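Local coordinates for protein dihydrodipicolinate synthase (Bacillus clausii KSM-K16, PDB 3E96) that probably catalyses, as the family's namesake does, the lysine-pathway condensation that makes 4-hydroxy-tetrahydrodipicolinate, at residues M268-Q273 against L292-L297; A135-S140 against L160-G165. All blocks are in the same frame, centred on the assembly; numbering follows the deposited sequence.

How the interactions relate
Interaction 1 (268-273 with 292-297) and interaction 2 (135-140 with 160-165) lie on opposite sides of the chain's centre, their nearest atoms about 26 Å apart, and share no helix or strand. Both are partly buried. Interaction 2 belongs to the barrel itself: two neighbouring parallel strands begin there, and main-chain hydrogen bonds do most of the joining, with side chains gathered around them. Interaction 1 belongs to the helices that follow the last barrel strand, 210-213, and it is made by side chains alone, a thioether and aliphatic side chains packed between the end of one helix and the flank of another. Interaction 2 leads in sequence toward the predicted catalytic residues, whereas interaction 1 is structural packing away from them.

Interaction 1 of 2, residues M268-Q273 against L292-L297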
loop_
_atom_site.group_PDB
_atom_site.type_symbol
_atom_site.label_atom_id
_atom_site.label_comp_id
_atom_site.label_asym_id
_atom_site.label_seq_id
_atom_site.Cartn_x
_atom_site.Cartn_y
_atom_site.Cartn_z
ATOM N N MET B 268 -9.135 8.830 22.844
ATOM C CA MET B 268 -8.085 9.213 23.795
ATOM C C MET B 268 -8.275 10.669 24.225
ATOM O O MET B 268 -8.193 10.989 25.416
ATOM C CB MET B 268 -6.680 9.053 23.173
ATOM C CG MET B 268 -6.234 7.607 22.900
ATOM S SD MET B 268 -4.613 7.444 22.079
ATOM C CE MET B 268 -5.022 7.797 20.453
ATOM N N GLU B 269 -8.525 11.550 23.257
ATOM C CA GLU B 269 -8.719 12.968 23.557
ATOM C C GLU B 269 -9.924 13.180 24.477
ATOM O O GLU B 269 -9.884 14.027 25.379
ATOM C CB GLU B 269 -8.899 13.774 22.266
ATOM C CG GLU B 269 -7.609 14.003 21.463
ATOM C CD GLU B 269 -6.617 14.924 22.161
ATOM O OE1 GLU B 269 -7.055 15.825 22.912
ATOM O OE2 GLU B 269 -5.395 14.765 21.942
ATOM N N MET B 270 -10.994 12.423 24.251
ATOM C CA MET B 270 -12.177 12.537 25.096
ATOM C C MET B 270 -11.845 12.114 26.528
ATOM O O MET B 270 -12.443 12.609 27.481
ATOM C CB MET B 270 -13.321 11.672 24.559
ATOM C CG MET B 270 -14.131 12.324 23.453
ATOM S SD MET B 270 -15.655 11.418 23.085
ATOM C CE MET B 270 -16.627 11.809 24.486
ATOM N N LEU B 271 -10.889 11.199 26.674
ATOM C CA LEU B 271 -10.482 10.724 27.995
ATOM C C LEU B 271 -9.326 11.564 28.530
ATOM O O LEU B 271 -8.632 11.171 29.477
ATOM C CB LEU B 271 -10.061 9.254 27.925
ATOM C CG LEU B 271 -11.141 8.262 27.486
ATOM C CD1 LEU B 271 -10.516 6.877 27.323
ATOM C CD2 LEU B 271 -12.269 8.228 28.508
ATOM N N ARG B 272 -9.130 12.721 27.906
ATOM C CA ARG B 272 -8.080 13.660 28.276
ATOM C C ARG B 272 -6.671 13.098 28.166
ATOM O O ARG B 272 -5.780 13.461 28.936
ATOM C CB ARG B 272 -8.334 14.207 29.686
ATOM C CG ARG B 272 -9.581 15.073 29.761
ATOM C CD ARG B 272 -9.920 15.483 31.185
ATOM N NE ARG B 272 -11.171 16.235 31.234
ATOM C CZ ARG B 272 -11.325 17.476 30.776
ATOM N NH1 ARG B 272 -10.300 18.120 30.234
ATOM N NH2 ARG B 272 -12.509 18.072 30.857
ATOM N N GLN B 273 -6.478 12.201 27.202
ATOM C CA GLN B 273 -5.171 11.616 26.937
ATOM C C GLN B 273 -4.726 12.311 25.649
ATOM O O GLN B 273 -5.536 12.514 24.740
ATOM C CB GLN B 273 -5.290 10.103 26.729
ATOM C CG GLN B 273 -5.926 9.368 27.908
ATOM C CD GLN B 273 -6.063 7.871 27.663
ATOM O OE1 GLN B 273 -6.049 7.418 26.519
ATOM N NE2 GLN B 273 -6.216 7.102 28.738
ATOM N N LEU B 292 -20.926 8.239 18.405
ATOM C CA LEU B 292 -20.792 6.812 18.668
ATOM C C LEU B 292 -19.617 6.544 19.610
ATOM O O LEU B 292 -19.680 5.641 20.439
ATOM C CB LEU B 292 -20.601 6.037 17.357
ATOM C CG LEU B 292 -21.785 6.037 16.388
ATOM C CD1 LEU B 292 -21.392 5.339 15.091
ATOM C CD2 LEU B 292 -22.975 5.339 17.036
ATOM N N VAL B 293 -18.545 7.324 19.480
ATOM C CA VAL B 293 -17.382 7.151 20.355
ATOM C C VAL B 293 -17.780 7.578 21.769
ATOM O O VAL B 293 -17.412 6.940 22.759
ATOM C CB VAL B 293 -16.179 8.013 19.892
ATOM C CG1 VAL B 293 -15.063 7.970 20.946
ATOM C CG2 VAL B 293 -15.649 7.493 18.559
ATOM N N THR B 294 -18.537 8.665 21.850
ATOM C CA THR B 294 -19.002 9.179 23.132
ATOM C C THR B 294 -19.872 8.141 23.832
ATOM O O THR B 294 -19.646 7.813 24.998
ATOM C CB THR B 294 -19.816 10.477 22.935
ATOM O OG1 THR B 294 -18.958 11.496 22.414
ATOM C CG2 THR B 294 -20.422 10.947 24.259
ATOM N N GLU B 295 -20.855 7.608 23.112
ATOM C CA GLU B 295 -21.757 6.615 23.682
ATOM C C GLU B 295 -21.009 5.356 24.107
ATOM O O GLU B 295 -21.398 4.689 25.063
ATOM C CB GLU B 295 -22.853 6.251 22.676
ATOM C CG GLU B 295 -23.549 7.463 22.076
ATOM C CD GLU B 295 -24.702 7.094 21.160
ATOM O OE1 GLU B 295 -24.596 6.076 20.441
ATOM O OE2 GLU B 295 -25.708 7.833 21.149
ATOM N N LEU B 296 -19.933 5.034 23.398
ATOM C CA LEU B 296 -19.148 3.849 23.723
ATOM C C LEU B 296 -18.366 4.069 25.021
ATOM O O LEU B 296 -18.319 3.193 25.891
ATOM C CB LEU B 296 -18.186 3.532 22.576
ATOM C CG LEU B 296 -17.628 2.113 22.485
ATOM C CD1 LEU B 296 -18.763 1.126 22.267
ATOM C CD2 LEU B 296 -16.649 2.031 21.328
ATOM N N LEU B 297 -17.753 5.240 25.146
ATOM C CA LEU B 297 -16.986 5.567 26.342
ATOM C C LEU B 297 -17.931 5.685 27.530
ATOM O O LEU B 297 -17.576 5.350 28.660
ATOM C CB LEU B 297 -16.218 6.877 26.143
ATOM C CG LEU B 297 -15.087 6.826 25.113
ATOM C CD1 LEU B 297 -14.421 8.186 25.014
ATOM C CD2 LEU B 297 -14.073 5.758 25.508
#
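M270 reaches from the last turn of helix 262-270 to helix 287-299 and meets three residues there. Its CE methyl ends beside the hydroxyl of T294, with CE 3.1 Å from OG1, and the two side chains cross at about a right angle. A bend at the thioether (chi3 73°) places this methyl. Nearer the backbone, M270 CB packs on L297 CD1 at 3.7 Å, while SD lies 4.1 Å from V293 CG1, the sulfur being in van der Waals reach of both aliphatic side chains. L271 adds a looser layer: its CD2 is 4.1 Å from L297 CD1, so one leucine methyl meets both M270 and L271, the last residue of the helix and the first beyond it. An alanine in place of M270 would keep the CB contact with L297 but would probably open a gap beside V293 and T294, where the sulfur and its methyl now sit.

The hydroxyl of T294 is hydrogen-bonded to K290 O, one turn back in its own helix, which ties down the polar atom that the methyl abuts. On the other side, L271 is where the chain leaves helical geometry, and R272, with positive phi, is the C-prime residue of a Schellman motif. Its two bonds run from Q273 N to M268 O, 2.8 Å, and from R272 N to E269 O, 2.9 Å. The E269 carboxylate accepts from A275 N and G276 N just beyond.

The contact thus joins two of the helices after the barrel: L292, V293 and L296 of helix 287-299 also pack on helix 235-252, while M270 and L271 touch L303 and L302 in the C-terminal tail.

Interaction 2 of 2, residues A135-S140 against L160-G165; sequences ALDFPS and LQNLVG
S140 and N162 start the pairing of two adjacent parallel strands of the TIM barrel, 140-144 and 163-168, the backbones of 137-140 and 162-165 running nearly parallel. S140 bridges L163 in register: S140 N donates to N162 O at 2.7 Å, and V164 N donates to S140 O at 2.9 Å, both nearly along the C=O axis. The ladder continues with the backbone bond between G165 and V142, toward Y143 and K167, predicted as the proton donor/acceptor and the Schiff-base lysine.

Just ahead of the strands, the N162 side chain lies against the F138 to P139 main chain and also touches I133 of helix 122-136. Its CB rests 3.4 Å from F138 O; with CG beside its own backbone N (chi1 -75°), the side chain reaches over to F138. The carboxylate of D137 comes obliquely to the N162 amide, the two planes 65° apart. P139 CB meets V164 CG1 at 4.2 Å, a light apolar touch, and the same proline ring also borders L8, near the N-terminus. V164 CG2 packs more closely, 3.4 Å from S140 O, on the carbonyl that V164 N already holds. P139 CD sits over one face of the F138 ring, offset toward the rim, 3.3 Å above the plane. Within its own segment, the S140 hydroxyl turns back: OG donates to F138 O at 2.8 Å, tilted 30° from the plane of that carbonyl.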
loop_
_atom_site.group_PDB
_atom_site.type_symbol
_atom_site.label_atom_id
_atom_site.label_comp_id
_atom_site.label_asym_id
_atom_site.label_seq_id
_atom_site.Cartn_x
_atom_site.Cartn_y
_atom_site.Cartn_z
ATOM N N ALA B 135 19.218 -10.685 4.806
ATOM C CA ALA B 135 20.095 -9.521 4.754
ATOM C C ALA B 135 20.282 -8.890 6.132
ATOM O O ALA B 135 21.386 -8.471 6.493
ATOM C CB ALA B 135 19.539 -8.483 3.778
ATOM N N LEU B 136 19.207 -8.824 6.909
ATOM C CA LEU B 136 19.279 -8.218 8.233
ATOM C C LEU B 136 19.953 -9.087 9.285
ATOM O O LEU B 136 20.635 -8.567 10.170
ATOM C CB LEU B 136 17.879 -7.838 8.725
ATOM C CG LEU B 136 17.185 -6.673 8.012
ATOM C CD1 LEU B 136 15.791 -6.478 8.603
ATOM C CD2 LEU B 136 18.014 -5.397 8.167
ATOM N N ASP B 137 19.757 -10.400 9.196
ATOM C CA ASP B 137 20.339 -11.322 10.168
ATOM C C ASP B 137 20.018 -10.771 11.558
ATOM O O ASP B 137 20.902 -10.580 12.397
ATOM C CB ASP B 137 21.853 -11.413 9.954
ATOM C CG ASP B 137 22.505 -12.478 10.817
ATOM O OD1 ASP B 137 21.966 -13.602 10.882
ATOM O OD2 ASP B 137 23.562 -12.193 11.420
ATOM N N PHE B 138 18.734 -10.517 11.782
ATOM C CA PHE B 138 18.245 -9.945 13.032
ATOM C C PHE B 138 16.849 -10.536 13.257
ATOM O O PHE B 138 16.143 -10.832 12.293
ATOM C CB PHE B 138 18.167 -8.424 12.852
ATOM C CG PHE B 138 17.923 -7.656 14.112
ATOM C CD1 PHE B 138 18.859 -7.658 15.141
ATOM C CD2 PHE B 138 16.777 -6.881 14.251
ATOM C CE1 PHE B 138 18.660 -6.893 16.284
ATOM C CE2 PHE B 138 16.568 -6.112 15.391
ATOM C CZ PHE B 138 17.514 -6.119 16.409
ATOM N N PRO B 139 16.434 -10.723 14.525
ATOM C CA PRO B 139 15.106 -11.290 14.793
ATOM C C PRO B 139 14.026 -10.552 14.016
ATOM O O PRO B 139 13.943 -9.324 14.071
ATOM C CB PRO B 139 14.968 -11.136 16.301
ATOM C CG PRO B 139 16.386 -11.364 16.765
ATOM C CD PRO B 139 17.167 -10.503 15.786
ATOM N N SER B 140 13.203 -11.308 13.296
ATOM C CA SER B 140 12.157 -10.716 12.470
ATOM C C SER B 140 10.799 -11.384 12.602
ATOM O O SER B 140 10.706 -12.589 12.843
ATOM C CB SER B 140 12.550 -10.787 10.987
ATOM O OG SER B 140 13.842 -10.263 10.746
ATOM N N LEU B 160 13.823 -20.348 8.507
ATOM C CA LEU B 160 14.758 -19.255 8.749
ATOM C C LEU B 160 14.992 -19.058 10.237
ATOM O O LEU B 160 14.054 -18.847 11.006
ATOM C CB LEU B 160 14.243 -17.955 8.123
ATOM C CG LEU B 160 14.172 -17.945 6.596
ATOM C CD1 LEU B 160 13.478 -16.664 6.128
ATOM C CD2 LEU B 160 15.581 -18.058 6.005
ATOM N N GLN B 161 16.256 -19.135 10.640
ATOM C CA GLN B 161 16.624 -18.972 12.039
ATOM C C GLN B 161 16.129 -17.667 12.651
ATOM O O GLN B 161 15.717 -17.635 13.809
ATOM C CB GLN B 161 18.145 -19.055 12.188
ATOM C CG GLN B 161 18.670 -20.474 12.163
ATOM C CD GLN B 161 18.257 -21.258 13.394
ATOM O OE1 GLN B 161 18.299 -22.489 13.405
ATOM N NE2 GLN B 161 17.867 -20.545 14.447
ATOM N N ASN B 162 16.165 -16.589 11.876
ATOM C CA ASN B 162 15.740 -15.302 12.398
ATOM C C ASN B 162 14.258 -14.973 12.299
ATOM O O ASN B 162 13.844 -13.880 12.679
ATOM C CB ASN B 162 16.585 -14.193 11.775
ATOM C CG ASN B 162 17.976 -14.139 12.370
ATOM O OD1 ASN B 162 18.969 -13.981 11.660
ATOM N ND2 ASN B 162 18.053 -14.266 13.692
ATOM N N LEU B 163 13.453 -15.897 11.783
ATOM C CA LEU B 163 12.014 -15.651 11.734
ATOM C C LEU B 163 11.533 -16.140 13.097
ATOM O O LEU B 163 11.474 -17.350 13.348
ATOM C CB LEU B 163 11.336 -16.451 10.617
ATOM C CG LEU B 163 9.817 -16.231 10.554
ATOM C CD1 LEU B 163 9.528 -14.782 10.178
ATOM C CD2 LEU B 163 9.190 -17.167 9.544
ATOM N N VAL B 164 11.208 -15.203 13.983
ATOM C CA VAL B 164 10.781 -15.562 15.329
ATOM C C VAL B 164 9.282 -15.521 15.559
ATOM O O VAL B 164 8.800 -15.981 16.593
ATOM C CB VAL B 164 11.463 -14.661 16.389
ATOM C CG1 VAL B 164 12.970 -14.817 16.304
ATOM C CG2 VAL B 164 11.070 -13.206 16.178
ATOM N N GLY B 165 8.543 -14.968 14.607
ATOM C CA GLY B 165 7.108 -14.902 14.782
ATOM C C GLY B 165 6.347 -14.449 13.562
ATOM O O GLY B 165 6.904 -13.876 12.627
#